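Side-chain contacts in avidin-related protein 4/5 (Gallus gallus, PDB 1Y55), which binds biotin with high affinity, as a member of the avidin family that assembles into four subunits: residues G31-A36 with T75-Q80; P60-T65 with E89-M94. The protein carries 1 engineered substitution. All coordinates share one frame; numbering follows the deposited sequence.

Contact 1 of 2, residues G31-A36 with T75-Q80; sequences GTYLTA and TVFTGQ. With BTN (biotin), chain C.
Y33 and F77 reach toward each other from strands 28-34 and 74-83, whose backbones stay well apart: even the closest pair of CA atoms, Y33 and T75, is separated by 10.8 Å. The aromatic ends meet, with no hydrogen bond between the segments. F77 CZ lies 3.4 Å from Y33 OH and 3.8 Å from Y33 CZ. The planes are inclined by 30°, but with centroids 5.4 Å apart the rings are offset so far that little of one faces the other. With CG of Y33 anti to the backbone N (chi1 -159°), the phenol extends inward to biotin, and its OH donates a 2.7 Å hydrogen bond to biotin O3, which lies at the ring edge, in plane. T35 OG1 accepts the nearly straight bond from biotin N2 (2.9 Å, 174° at the hydrogen) while also bonded to V37 O, which should fix the hydroxyl's rotation. T75 OG1 packs 3.5 Å from biotin S1 and is hydrogen-bonded to W68 NE1. Of the two segments, 31-36 supplies the hydrogen bonds to the ureido ring, with N12, S16 and N116 also bonding biotin, whereas 75-80 supplies a wall beside the sulfur and the F77 edge near N1. In the avidin barrel, V66 (strand 61-67) and F118 (strand 111-120) each touch both rings, and the W95 ring (strand 89-98) meets that of F77 at a steep tilt.

Contact 2 of 2, residues P60-T65 with E89-M94; sequences PTFGFT and EVLKTM
The F62 ring meets T93 at its edge: T93 CG2 lies near the ring plane, 3.8 Å from F62 CZ and 4.1 Å from F62 CE1. L91 approaches the same outer end obliquely, its CD2 4.1 Å from F62 CE2 and its CB 4.1 Å from F62 CZ. Beneath one face of the ring runs the intervening strand 74-83, where G79 CA packs against it; the glycine presents no side chain there, and its backbone is also hydrogen-bonded to that of F62. The phenyl group consequently spans a neighbouring strand to reach the next one, a distance of 9.7 Å between the CA atoms of F62 and L91. Its first torsion allows this, placing CG between the backbone N and the carbonyl carbon (chi1 61°). The F62 and L91 side chains cross at about a right angle; a methyl branch and a CB, not a length of aliphatic chain, make the touch. In T93 the two branches have separate tasks. With chi1 at 75°, OG1 sits between the backbone N and the carbonyl carbon and is hydrogen-bonded to N116 O on strand 111-120, which turns CG2 anti to the carbonyl carbon and onto the ring. L6 touches both F62 and L91, as does C81, extending the apolar cluster inside the barrel. K92, beside them in sequence, takes its ammonium group to N117 and to Y115 of the third subunit. The evidence across 60-65 and 89-94 is thus of purely apolar packing: no hydrogen bond joins them, all three touching residues are buried, and the one hydroxyl among their side chains has its partner on another strand. Cohesion here should come from dispersion and exclusion of water.

Overall arrangement
Both contacts lie inside one eight-stranded antiparallel barrel, their centres 9 Å apart. Along the chain their segments alternate in the order 31-36, 60-65, 75-80, 89-94, and 38 and 23 residues separate the segments within contacts 1 and 2. In the sheet, strand 74-83 of contact 1 runs between the two strands of contact 2, tied to it by the approaches of F77 N to F64 O (2.9 Å) and T78 OG1 to F62 O (2.8 Å). Contact 1, near the chain centre, builds part of the biotin pocket; contact 2 fills the interior farther along, the T93 side chain about 7 Å from biotin. F77 also touches T93, consistent with the pocket passing into the apolar interior.

Contact 1 of 2, residues G31-A36 with T75-Q80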
ATOM      1  N   GLY A  31      -2.714 -11.044  21.804  1.00 10.10           N
ATOM      2  CA  GLY A  31      -1.322 -11.357  21.943  1.00 10.92           C
ATOM      3  C   GLY A  31      -0.511 -10.124  22.253  1.00  9.43           C
ATOM      4  O   GLY A  31      -1.029  -9.064  22.595  1.00  9.46           O
ATOM      5  N   THR A  32       0.796 -10.285  22.130  1.00  9.27           N
ATOM      6  CA  THR A  32       1.742  -9.190  22.325  1.00  9.44           C
ATOM      7  C   THR A  32       2.738  -9.165  21.175  1.00  8.93           C
ATOM      8  O   THR A  32       2.982 -10.170  20.509  1.00  9.69           O
ATOM      9  CB  THR A  32       2.494  -9.304  23.649  1.00 10.59           C
ATOM     10  OG1 THR A  32       3.278 -10.504  23.626  1.00 12.57           O
ATOM     11  CG2 THR A  32       1.552  -9.382  24.847  1.00 11.92           C
ATOM     12  N   TYR A  33       3.305  -7.986  20.972  1.00  8.27           N
ATOM     13  CA  TYR A  33       4.212  -7.733  19.869  1.00  7.94           C
ATOM     14  C   TYR A  33       5.395  -6.938  20.412  1.00  7.79           C
ATOM     15  O   TYR A  33       5.189  -5.876  21.002  1.00  8.20           O
ATOM     16  CB  TYR A  33       3.496  -6.944  18.763  1.00  7.98           C
ATOM     17  CG  TYR A  33       4.132  -7.055  17.400  1.00  7.62           C
ATOM     18  CD1 TYR A  33       5.289  -6.351  17.078  1.00  7.82           C
ATOM     19  CD2 TYR A  33       3.576  -7.861  16.419  1.00  7.49           C
ATOM     20  CE1 TYR A  33       5.872  -6.453  15.815  1.00  7.29           C
ATOM     21  CE2 TYR A  33       4.150  -7.963  15.166  1.00  7.53           C
ATOM     22  CZ  TYR A  33       5.298  -7.267  14.867  1.00  7.06           C
ATOM     23  OH  TYR A  33       5.831  -7.417  13.610  1.00  7.45           O
ATOM     24  N   LEU A  34       6.609  -7.453  20.209  1.00  7.52           N
ATOM     25  CA  LEU A  34       7.843  -6.762  20.578  1.00  7.91           C
ATOM     26  C   LEU A  34       8.563  -6.426  19.269  1.00  7.12           C
ATOM     27  O   LEU A  34       9.171  -7.288  18.637  1.00  7.39           O
ATOM     28  CB  LEU A  34       8.717  -7.619  21.493  1.00  8.35           C
ATOM     29  CG  LEU A  34       9.940  -6.904  22.044  1.00  8.98           C
ATOM     30  CD1 LEU A  34       9.566  -5.697  22.885  1.00 10.66           C
ATOM     31  CD2 LEU A  34      10.787  -7.867  22.853  1.00 10.36           C
ATOM     32  N   THR A  35       8.415  -5.184  18.826  1.00  7.13           N
ATOM     33  CA  THR A  35       9.059  -4.778  17.594  1.00  7.03           C
ATOM     34  C   THR A  35      10.560  -4.602  17.791  1.00  7.02           C
ATOM     35  O   THR A  35      11.005  -4.096  18.820  1.00  7.67           O
ATOM     36  CB  THR A  35       8.428  -3.518  17.002  1.00  7.31           C
ATOM     37  OG1 THR A  35       9.087  -3.237  15.753  1.00  7.08           O
ATOM     38  CG2 THR A  35       8.536  -2.290  17.918  1.00  7.75           C
ATOM     39  N   ALA A  36      11.337  -5.025  16.792  1.00  7.07           N
ATOM     40  CA  ALA A  36      12.777  -4.819  16.823  1.00  7.48           C
ATOM     41  C   ALA A  36      13.160  -3.389  16.450  1.00  7.74           C
ATOM     42  O   ALA A  36      14.264  -2.940  16.790  1.00  9.18           O
ATOM     43  CB  ALA A  36      13.462  -5.786  15.883  1.00  8.51           C
ATOM     44  N   THR A  75      -0.365  -0.042  14.027  1.00  6.49           N
ATOM     45  CA  THR A  75      -0.117  -0.833  12.824  1.00  6.50           C
ATOM     46  C   THR A  75      -1.194  -1.893  12.664  1.00  6.31           C
ATOM     47  O   THR A  75      -1.618  -2.497  13.643  1.00  7.51           O
ATOM     48  CB  THR A  75       1.253  -1.510  12.856  1.00  6.91           C
ATOM     49  OG1 THR A  75       2.227  -0.475  13.009  1.00  7.07           O
ATOM     50  CG2 THR A  75       1.558  -2.280  11.565  1.00  6.90           C
ATOM     51  N   VAL A  76      -1.606  -2.143  11.430  1.00  6.04           N
ATOM     52  CA  VAL A  76      -2.394  -3.323  11.104  1.00  6.21           C
ATOM     53  C   VAL A  76      -1.594  -4.209  10.174  1.00  5.85           C
ATOM     54  O   VAL A  76      -0.886  -3.734   9.288  1.00  6.33           O
ATOM     55  CB  VAL A  76      -3.763  -2.965  10.478  1.00  6.40           C
ATOM     56  CG1 VAL A  76      -4.657  -2.260  11.500  1.00  7.02           C
ATOM     57  CG2 VAL A  76      -3.622  -2.111   9.219  1.00  6.47           C
ATOM     58  N   PHE A  77      -1.733  -5.510  10.395  1.00  6.10           N
ATOM     59  CA  PHE A  77      -1.140  -6.552   9.568  1.00  6.45           C
ATOM     60  C   PHE A  77      -2.244  -7.439   9.003  1.00  6.36           C
ATOM     61  O   PHE A  77      -3.197  -7.772   9.713  1.00  6.81           O
ATOM     62  CB  PHE A  77      -0.235  -7.480  10.397  1.00  6.91           C
ATOM     63  CG  PHE A  77       1.031  -6.861  10.912  1.00  6.76           C
ATOM     64  CD1 PHE A  77       1.017  -6.044  12.034  1.00  7.63           C
ATOM     65  CD2 PHE A  77       2.259  -7.144  10.317  1.00  7.30           C
ATOM     66  CE1 PHE A  77       2.199  -5.527  12.543  1.00  8.29           C
ATOM     67  CE2 PHE A  77       3.443  -6.607  10.831  1.00  8.04           C
ATOM     68  CZ  PHE A  77       3.395  -5.797  11.927  1.00  8.38           C
ATOM     69  N   THR A  78      -2.106  -7.849   7.750  1.00  6.38           N
ATOM     70  CA  THR A  78      -2.966  -8.894   7.212  1.00  6.59           C
ATOM     71  C   THR A  78      -2.139  -9.856   6.395  1.00  6.38           C
ATOM     72  O   THR A  78      -1.112  -9.489   5.838  1.00  9.32           O
ATOM     73  CB  THR A  78      -4.135  -8.274   6.440  1.00  7.19           C
ATOM     74  OG1 THR A  78      -5.105  -9.269   6.092  1.00  7.34           O
ATOM     75  CG2 THR A  78      -3.705  -7.622   5.147  1.00  8.14           C
ATOM     76  N   GLY A  79      -2.571 -11.092   6.314  1.00  6.64           N
ATOM     77  CA  GLY A  79      -1.818 -12.083   5.587  1.00  7.09           C
ATOM     78  C   GLY A  79      -2.471 -13.436   5.633  1.00  6.40           C
ATOM     79  O   GLY A  79      -3.670 -13.565   5.914  1.00  6.60           O
ATOM     80  N   GLN A  80      -1.656 -14.443   5.335  1.00  6.67           N
ATOM     81  CA  GLN A  80      -2.116 -15.824   5.266  1.00  6.95           C
ATOM     82  C   GLN A  80      -1.068 -16.727   5.899  1.00  7.23           C
ATOM     83  O   GLN A  80       0.131 -16.485   5.778  1.00  7.54           O
ATOM     84  CB  GLN A  80      -2.414 -16.215   3.804  1.00  7.31           C
ATOM     85  CG  GLN A  80      -3.065 -17.578   3.634  1.00  7.60           C
ATOM     86  CD  GLN A  80      -3.598 -17.865   2.230  1.00  7.33           C
ATOM     87  OE1 GLN A  80      -4.184 -18.962   2.025  1.00  9.52           O
ATOM     88  NE2 GLN A  80      -3.434 -16.990   1.302  1.00  6.17           N
TER
HETATM   89  C11 BTN C 801       6.417   3.169  16.212  1.00 11.83           C
HETATM   90  O11 BTN C 801       7.552   3.283  15.460  1.00 11.81           O
HETATM   91  O12 BTN C 801       5.888   4.196  16.796  1.00 15.93           O
HETATM   92  C10 BTN C 801       5.747   1.879  16.397  1.00  9.87           C
HETATM   93  C9  BTN C 801       6.543   0.671  15.965  1.00  8.45           C
HETATM   94  C8  BTN C 801       6.336   0.341  14.489  1.00  7.82           C
HETATM   95  C7  BTN C 801       7.139  -0.900  14.080  1.00  7.17           C
HETATM   96  C2  BTN C 801       6.820  -1.391  12.641  1.00  7.07           C
HETATM   97  S1  BTN C 801       5.220  -2.114  12.427  1.00  6.92           S
HETATM   98  C6  BTN C 801       5.717  -2.616  10.768  1.00  7.08           C
HETATM   99  C5  BTN C 801       7.150  -3.123  10.911  1.00  6.73           C
HETATM  100  N1  BTN C 801       7.228  -4.523  11.284  1.00  7.09           N
HETATM  101  C3  BTN C 801       7.775  -4.662  12.480  1.00  6.56           C
HETATM  102  O3  BTN C 801       7.957  -5.837  13.060  1.00  6.97           O
HETATM  103  N2  BTN C 801       8.112  -3.504  13.010  1.00  6.60           N
HETATM  104  C4  BTN C 801       7.827  -2.410  12.094  1.00  6.73           C

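Contact 2 of 2, residues P60-T65 with E89-M94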
ATOM      1  N   PRO A  60      -5.479 -20.249   6.716  1.00  8.29           N
ATOM      2  CA  PRO A  60      -6.385 -19.105   6.865  1.00  8.09           C
ATOM      3  C   PRO A  60      -5.745 -17.770   6.544  1.00  7.35           C
ATOM      4  O   PRO A  60      -4.552 -17.562   6.810  1.00  7.80           O
ATOM      5  CB  PRO A  60      -6.753 -19.149   8.350  1.00  9.06           C
ATOM      6  CG  PRO A  60      -5.553 -19.762   8.984  1.00  9.92           C
ATOM      7  CD  PRO A  60      -5.131 -20.839   8.026  1.00  9.20           C
ATOM      8  N   THR A  61      -6.559 -16.856   6.033  1.00  7.27           N
ATOM      9  CA  THR A  61      -6.198 -15.442   6.070  1.00  7.16           C
ATOM     10  C   THR A  61      -6.546 -14.901   7.483  1.00  6.90           C
ATOM     11  O   THR A  61      -7.337 -15.481   8.250  1.00  7.41           O
ATOM     12  CB  THR A  61      -6.866 -14.676   4.988  1.00  7.32           C
ATOM     13  OG1 THR A  61      -6.631 -15.139   3.655  1.00 10.68           O
ATOM     14  CG2 THR A  61      -8.244 -14.418   5.282  1.00  4.71           C
ATOM     15  N   PHE A  62      -5.963 -13.754   7.805  1.00  6.82           N
ATOM     16  CA  PHE A  62      -6.121 -13.150   9.122  1.00  6.93           C
ATOM     17  C   PHE A  62      -5.761 -11.673   9.040  1.00  6.67           C
ATOM     18  O   PHE A  62      -5.144 -11.213   8.067  1.00  6.72           O
ATOM     19  CB  PHE A  62      -5.228 -13.863  10.170  1.00  7.43           C
ATOM     20  CG  PHE A  62      -3.769 -13.791   9.851  1.00  7.38           C
ATOM     21  CD1 PHE A  62      -3.026 -12.655  10.198  1.00  7.92           C
ATOM     22  CD2 PHE A  62      -3.138 -14.803   9.141  1.00  7.45           C
ATOM     23  CE1 PHE A  62      -1.686 -12.551   9.838  1.00  9.18           C
ATOM     24  CE2 PHE A  62      -1.802 -14.710   8.824  1.00  8.26           C
ATOM     25  CZ  PHE A  62      -1.083 -13.590   9.166  1.00  8.97           C
ATOM     26  N   GLY A  63      -6.111 -10.953  10.096  1.00  6.59           N
ATOM     27  CA  GLY A  63      -5.665  -9.592  10.307  1.00  6.72           C
ATOM     28  C   GLY A  63      -5.497  -9.351  11.792  1.00  6.52           C
ATOM     29  O   GLY A  63      -6.131 -10.031  12.617  1.00  7.16           O
ATOM     30  N   PHE A  64      -4.648  -8.386  12.157  1.00  6.66           N
ATOM     31  CA  PHE A  64      -4.571  -7.933  13.525  1.00  6.87           C
ATOM     32  C   PHE A  64      -4.107  -6.492  13.581  1.00  6.52           C
ATOM     33  O   PHE A  64      -3.474  -5.981  12.666  1.00  7.10           O
ATOM     34  CB  PHE A  64      -3.725  -8.872  14.425  1.00  7.17           C
ATOM     35  CG  PHE A  64      -2.273  -9.041  14.028  1.00  7.15           C
ATOM     36  CD1 PHE A  64      -1.290  -8.176  14.510  1.00  7.84           C
ATOM     37  CD2 PHE A  64      -1.888 -10.098  13.231  1.00  7.63           C
ATOM     38  CE1 PHE A  64       0.041  -8.365  14.184  1.00  7.93           C
ATOM     39  CE2 PHE A  64      -0.551 -10.274  12.907  1.00  8.85           C
ATOM     40  CZ  PHE A  64       0.401  -9.399  13.389  1.00  8.51           C
ATOM     41  N   THR A  65      -4.427  -5.859  14.703  1.00  6.58           N
ATOM     42  CA  THR A  65      -4.035  -4.503  15.037  1.00  6.87           C
ATOM     43  C   THR A  65      -3.074  -4.543  16.201  1.00  6.64           C
ATOM     44  O   THR A  65      -3.334  -5.236  17.192  1.00  7.68           O
ATOM     45  CB  THR A  65      -5.290  -3.712  15.456  1.00  6.88           C
ATOM     46  OG1 THR A  65      -6.209  -3.639  14.363  1.00  7.50           O
ATOM     47  CG2 THR A  65      -4.941  -2.277  15.829  1.00  7.82           C
ATOM     48  N   GLU A  89       5.251 -23.887   8.867  1.00 10.98           N
ATOM     49  CA  GLU A  89       4.325 -22.770   8.727  1.00 10.65           C
ATOM     50  C   GLU A  89       5.044 -21.447   8.531  1.00 10.44           C
ATOM     51  O   GLU A  89       6.047 -21.156   9.175  1.00 12.22           O
ATOM     52  CB  GLU A  89       3.423 -22.689   9.955  1.00 11.85           C
ATOM     53  CG  GLU A  89       2.517 -23.907  10.036  1.00 14.55           C
ATOM     54  CD  GLU A  89       1.681 -24.002  11.295  1.00 18.45           C
ATOM     55  OE1 GLU A  89       2.030 -23.379  12.286  1.00 22.81           O
ATOM     56  OE2 GLU A  89       0.678 -24.728  11.288  1.00 19.67           O
ATOM     57  N   VAL A  90       4.520 -20.646   7.622  1.00  9.44           N
ATOM     58  CA  VAL A  90       5.006 -19.296   7.373  1.00  9.57           C
ATOM     59  C   VAL A  90       3.800 -18.375   7.338  1.00  8.37           C
ATOM     60  O   VAL A  90       2.780 -18.695   6.726  1.00  9.55           O
ATOM     61  CB  VAL A  90       5.755 -19.199   6.010  1.00 10.56           C
ATOM     62  CG1 VAL A  90       6.120 -17.753   5.663  1.00 11.86           C
ATOM     63  CG2 VAL A  90       7.009 -20.077   5.998  1.00 12.04           C
ATOM     64  N   LEU A  91       3.923 -17.223   7.986  1.00  7.51           N
ATOM     65  CA  LEU A  91       2.959 -16.138   7.789  1.00  7.96           C
ATOM     66  C   LEU A  91       3.535 -15.158   6.787  1.00  7.53           C
ATOM     67  O   LEU A  91       4.604 -14.589   7.023  1.00  9.00           O
ATOM     68  CB  LEU A  91       2.624 -15.379   9.069  1.00  8.21           C
ATOM     69  CG  LEU A  91       2.323 -16.196  10.316  1.00  8.66           C
ATOM     70  CD1 LEU A  91       2.007 -15.280  11.474  1.00  9.37           C
ATOM     71  CD2 LEU A  91       1.186 -17.173  10.063  1.00  9.40           C
ATOM     72  N   LYS A  92       2.828 -14.946   5.683  1.00  7.07           N
ATOM     73  CA  LYS A  92       3.152 -13.892   4.731  1.00  7.19           C
ATOM     74  C   LYS A  92       2.209 -12.739   5.036  1.00  6.60           C
ATOM     75  O   LYS A  92       0.997 -12.929   5.044  1.00  7.53           O
ATOM     76  CB  LYS A  92       2.940 -14.387   3.296  1.00  8.29           C
ATOM     77  CG  LYS A  92       3.853 -15.533   2.886  1.00  9.46           C
ATOM     78  CD  LYS A  92       5.306 -15.122   2.748  1.00 10.47           C
ATOM     79  CE  LYS A  92       5.564 -14.320   1.477  1.00 12.23           C
ATOM     80  NZ  LYS A  92       6.988 -13.942   1.332  1.00 13.54           N
ATOM     81  N   THR A  93       2.754 -11.566   5.328  1.00  7.28           N
ATOM     82  CA  THR A  93       1.948 -10.416   5.697  1.00  6.95           C
ATOM     83  C   THR A  93       2.362  -9.144   4.995  1.00  6.68           C
ATOM     84  O   THR A  93       3.511  -8.968   4.555  1.00  7.13           O
ATOM     85  CB  THR A  93       1.979 -10.132   7.228  1.00  7.43           C
ATOM     86  OG1 THR A  93       3.229  -9.546   7.625  1.00  7.56           O
ATOM     87  CG2 THR A  93       1.758 -11.383   8.043  1.00  8.75           C
ATOM     88  N   MET A  94       1.417  -8.228   5.022  0.50  6.72           N
ATOM     89  CA  MET A  94       1.674  -6.865   4.696  0.50  6.75           C
ATOM     90  C   MET A  94       0.995  -5.998   5.724  0.50  6.26           C
ATOM     91  O   MET A  94       0.001  -6.395   6.346  0.50  6.59           O
ATOM     92  CB  MET A  94       1.202  -6.600   3.279  0.50  7.04           C
ATOM     93  CG  MET A  94       2.061  -7.408   2.307  0.50  7.03           C
ATOM     94  SD  MET A  94       1.839  -7.108   0.675  0.50 11.07           S
ATOM     95  CE  MET A  94       2.762  -5.267   0.807  0.50  7.31           C
TER